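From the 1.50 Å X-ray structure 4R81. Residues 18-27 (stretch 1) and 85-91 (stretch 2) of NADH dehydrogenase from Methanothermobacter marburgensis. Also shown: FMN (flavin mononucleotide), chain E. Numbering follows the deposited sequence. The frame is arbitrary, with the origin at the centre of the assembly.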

# COMPACT_ATOMS: atom_id res chain seq x y z
N PHE A 18 -0.85 -1.92 19.94
CA PHE A 18 -0.40 -3.31 19.99
C PHE A 18 0.90 -3.48 19.21
O PHE A 18 1.77 -4.23 19.63
CB PHE A 18 -1.49 -4.25 19.48
CG PHE A 18 -1.09 -5.70 19.52
CD1 PHE A 18 -0.84 -6.33 20.74
CD2 PHE A 18 -0.97 -6.42 18.35
CE1 PHE A 18 -0.48 -7.68 20.77
CE2 PHE A 18 -0.61 -7.75 18.37
CZ PHE A 18 -0.36 -8.39 19.58
N SER A 19 1.03 -2.76 18.10
CA SER A 19 2.23 -2.87 17.27
C SER A 19 3.49 -2.52 18.08
O SER A 19 4.55 -3.13 17.90
CB SER A 19 2.11 -1.98 16.03
OG SER A 19 1.18 -2.54 15.11
N ARG A 20 3.36 -1.54 18.96
CA ARG A 20 4.47 -1.16 19.84
C ARG A 20 4.86 -2.30 20.78
O ARG A 20 6.04 -2.54 21.03
CB ARG A 20 4.12 0.10 20.64
CG ARG A 20 5.24 0.61 21.52
CD ARG A 20 6.19 1.47 20.73
NE ARG A 20 5.51 2.59 20.09
CZ ARG A 20 6.10 3.46 19.28
NH1 ARG A 20 7.40 3.34 19.04
NH2 ARG A 20 5.41 4.45 18.72
N GLU A 21 3.87 -3.02 21.30
CA GLU A 21 4.14 -4.18 22.14
C GLU A 21 4.76 -5.30 21.33
O GLU A 21 5.59 -6.06 21.84
CB GLU A 21 2.86 -4.66 22.82
CG GLU A 21 2.16 -3.58 23.64
CD GLU A 21 0.93 -4.11 24.35
OE1 GLU A 21 1.09 -4.95 25.25
OE2 GLU A 21 -0.19 -3.69 23.99
N VAL A 22 4.35 -5.41 20.06
CA VAL A 22 4.93 -6.39 19.15
C VAL A 22 6.42 -6.08 18.94
O VAL A 22 7.24 -7.00 18.97
CB VAL A 22 4.18 -6.41 17.81
CG1 VAL A 22 4.96 -7.21 16.75
CG2 VAL A 22 2.80 -7.01 18.02
N LEU A 23 6.74 -4.81 18.77
CA LEU A 23 8.14 -4.39 18.66
C LEU A 23 8.91 -4.78 19.92
O LEU A 23 10.01 -5.32 19.84
CB LEU A 23 8.24 -2.88 18.44
CG LEU A 23 9.64 -2.25 18.43
CD1 LEU A 23 10.48 -2.82 17.29
CD2 LEU A 23 9.55 -0.74 18.32
N GLU A 24 8.32 -4.52 21.08
CA GLU A 24 8.97 -4.84 22.35
C GLU A 24 9.19 -6.34 22.48
O GLU A 24 10.26 -6.78 22.93
CB GLU A 24 8.13 -4.34 23.53
CG GLU A 24 8.73 -4.66 24.88
CD GLU A 24 10.02 -3.89 25.16
OE1 GLU A 24 10.22 -2.79 24.57
OE2 GLU A 24 10.84 -4.38 25.97
N ALA A 25 8.21 -7.13 22.07
CA ALA A 25 8.32 -8.59 22.19
C ALA A 25 9.40 -9.12 21.24
O ALA A 25 10.23 -9.94 21.63
CB ALA A 25 6.97 -9.26 21.92
N PHE A 26 9.39 -8.61 20.02
CA PHE A 26 10.39 -9.00 19.01
C PHE A 26 11.81 -8.65 19.47
O PHE A 26 12.72 -9.48 19.37
CB PHE A 26 10.06 -8.32 17.67
CG PHE A 26 10.99 -8.71 16.55
CD1 PHE A 26 11.02 -10.01 16.06
CD2 PHE A 26 11.81 -7.76 15.96
CE1 PHE A 26 11.87 -10.36 15.01
CE2 PHE A 26 12.66 -8.09 14.92
CZ PHE A 26 12.68 -9.39 14.44
N THR A 27 12.00 -7.44 19.97
CA THR A 27 13.33 -7.05 20.44
C THR A 27 13.79 -7.88 21.64
O THR A 27 14.98 -8.18 21.77
CB THR A 27 13.42 -5.54 20.75
OG1 THR A 27 12.44 -5.18 21.73
CG2 THR A 27 13.21 -4.72 19.48
N1 FMN E . -7.69 -5.26 9.96
C2 FMN E . -7.75 -6.23 8.98
O2 FMN E . -7.78 -7.41 9.29
N3 FMN E . -7.77 -5.87 7.64
C4 FMN E . -7.73 -4.54 7.28
O4 FMN E . -7.73 -4.25 6.09
C4A FMN E . -7.68 -3.56 8.26
N5 FMN E . -7.65 -2.22 7.93
C5A FMN E . -7.58 -1.26 8.91
C6 FMN E . -7.54 0.09 8.57
C7 FMN E . -7.48 1.07 9.55
C7M FMN E . -7.42 2.53 9.18
C8 FMN E . -7.46 0.71 10.90
C8M FMN E . -7.40 1.75 11.98
C9 FMN E . -7.51 -0.64 11.24
C9A FMN E . -7.57 -1.63 10.25
N10 FMN E . -7.62 -2.97 10.59
C10 FMN E . -7.66 -3.93 9.60
C1' FMN E . -7.57 -3.41 12.02
C2' FMN E . -6.10 -3.25 12.43
O2' FMN E . -5.25 -4.16 11.75
C3' FMN E . -5.94 -3.33 13.94
O3' FMN E . -6.50 -2.13 14.46
C4' FMN E . -4.48 -3.42 14.34
O4' FMN E . -3.91 -4.66 13.95
C5' FMN E . -4.29 -3.25 15.84
O5' FMN E . -2.91 -3.06 16.04
P FMN E . -2.40 -1.63 16.57
O1P FMN E . -2.94 -1.45 17.98
O2P FMN E . -0.89 -1.61 16.59
O3P FMN E . -2.97 -0.56 15.67
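Stretch 2 85-91: LAFIYPL

Residues 85-90 form an extended β-strand that runs nearly antiparallel to helix 18-27, with 156° between their N-to-C directions and 8.1 Å between the axes at closest approach; Leu91 then leaves the strand. Side chains alternate, so Ala86 and Ile88 point toward the helix while Leu85 and Tyr89 point away. Ile88 is the principal bump. Its branched side chain enters the hollow bounded by Ser19, Val22, Leu23 and Phe26, residues that successive helical turns bring to one face. Ile88 CG2 lies 3.8 Å from both Ser19 O and Val22 CG1, while Ile88 CD1 reaches Leu23 CD1 at 3.8 Å and Phe26 CD2 at 4.1 Å. A β-branched residue suits both the extended backbone and this largely apolar hollow.

Farther along the helix the relation reverses: the large Phe26 ring is the bump, and small Ala86 leaves room for it, with CE2 of Phe26 3.6 Å from CB of Ala86. At the other end, the short side chain of Ser19 allows close approach, its OG 3.6 Å from Pro90 CD. No direct hydrogen bond joins the stretches, but a water donates to Ser19 OG (2.9 Å) and, weakly, to Tyr89 O (3.2 Å). Ser19 OG itself donates to FMN O2P at 2.7 Å, and Leu91 O accepts from FMN O2' at 2.9 Å, so FMN also links the segments.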

# COMPACT_ATOMS: atom_id res chain seq x y z
N LEU A 85 16.36 -7.67 8.07
CA LEU A 85 15.41 -6.58 8.19
C LEU A 85 14.16 -7.11 8.88
O LEU A 85 13.85 -8.30 8.82
CB LEU A 85 15.03 -6.02 6.81
CG LEU A 85 16.13 -5.37 5.97
CD1 LEU A 85 15.60 -4.98 4.58
CD2 LEU A 85 16.75 -4.17 6.67
N ALA A 86 13.44 -6.21 9.53
CA ALA A 86 12.13 -6.57 10.05
C ALA A 86 11.16 -5.44 9.76
O ALA A 86 11.56 -4.27 9.70
CB ALA A 86 12.20 -6.89 11.53
N PHE A 87 9.90 -5.79 9.56
CA PHE A 87 8.85 -4.82 9.28
C PHE A 87 7.70 -5.09 10.23
O PHE A 87 7.14 -6.19 10.24
CB PHE A 87 8.40 -4.93 7.82
CG PHE A 87 9.50 -4.62 6.84
CD1 PHE A 87 10.41 -5.60 6.47
CD2 PHE A 87 9.64 -3.34 6.31
CE1 PHE A 87 11.45 -5.32 5.57
CE2 PHE A 87 10.66 -3.05 5.41
CZ PHE A 87 11.57 -4.04 5.05
N ILE A 88 7.37 -4.10 11.04
CA ILE A 88 6.35 -4.24 12.07
C ILE A 88 5.32 -3.13 11.89
O ILE A 88 5.65 -1.95 11.96
CB ILE A 88 6.98 -4.17 13.48
CG1 ILE A 88 7.98 -5.32 13.66
CG2 ILE A 88 5.88 -4.21 14.56
CD1 ILE A 88 8.70 -5.32 15.00
N TYR A 89 4.08 -3.53 11.63
CA TYR A 89 3.03 -2.58 11.27
C TYR A 89 1.65 -3.21 11.43
O TYR A 89 1.52 -4.44 11.42
CB TYR A 89 3.23 -2.09 9.82
CG TYR A 89 3.18 -3.20 8.79
CD1 TYR A 89 4.34 -3.90 8.45
CD2 TYR A 89 2.00 -3.56 8.17
CE1 TYR A 89 4.32 -4.92 7.52
CE2 TYR A 89 1.96 -4.59 7.23
CZ TYR A 89 3.13 -5.27 6.91
OH TYR A 89 3.13 -6.29 5.99
N PRO A 90 0.62 -2.37 11.57
CA PRO A 90 -0.76 -2.86 11.52
C PRO A 90 -1.27 -2.97 10.08
O PRO A 90 -0.90 -2.16 9.21
CB PRO A 90 -1.53 -1.76 12.24
CG PRO A 90 -0.77 -0.51 11.91
CD PRO A 90 0.69 -0.93 11.89
N LEU A 91 -2.12 -3.95 9.84
CA LEU A 91 -2.75 -4.14 8.54
C LEU A 91 -3.83 -3.09 8.36
O LEU A 91 -4.80 -3.08 9.10
CB LEU A 91 -3.38 -5.53 8.47
CG LEU A 91 -3.81 -5.93 7.06
CD1 LEU A 91 -2.60 -5.83 6.14
CD2 LEU A 91 -4.42 -7.32 7.03
O HOH W 1 2.22 -5.12 14.42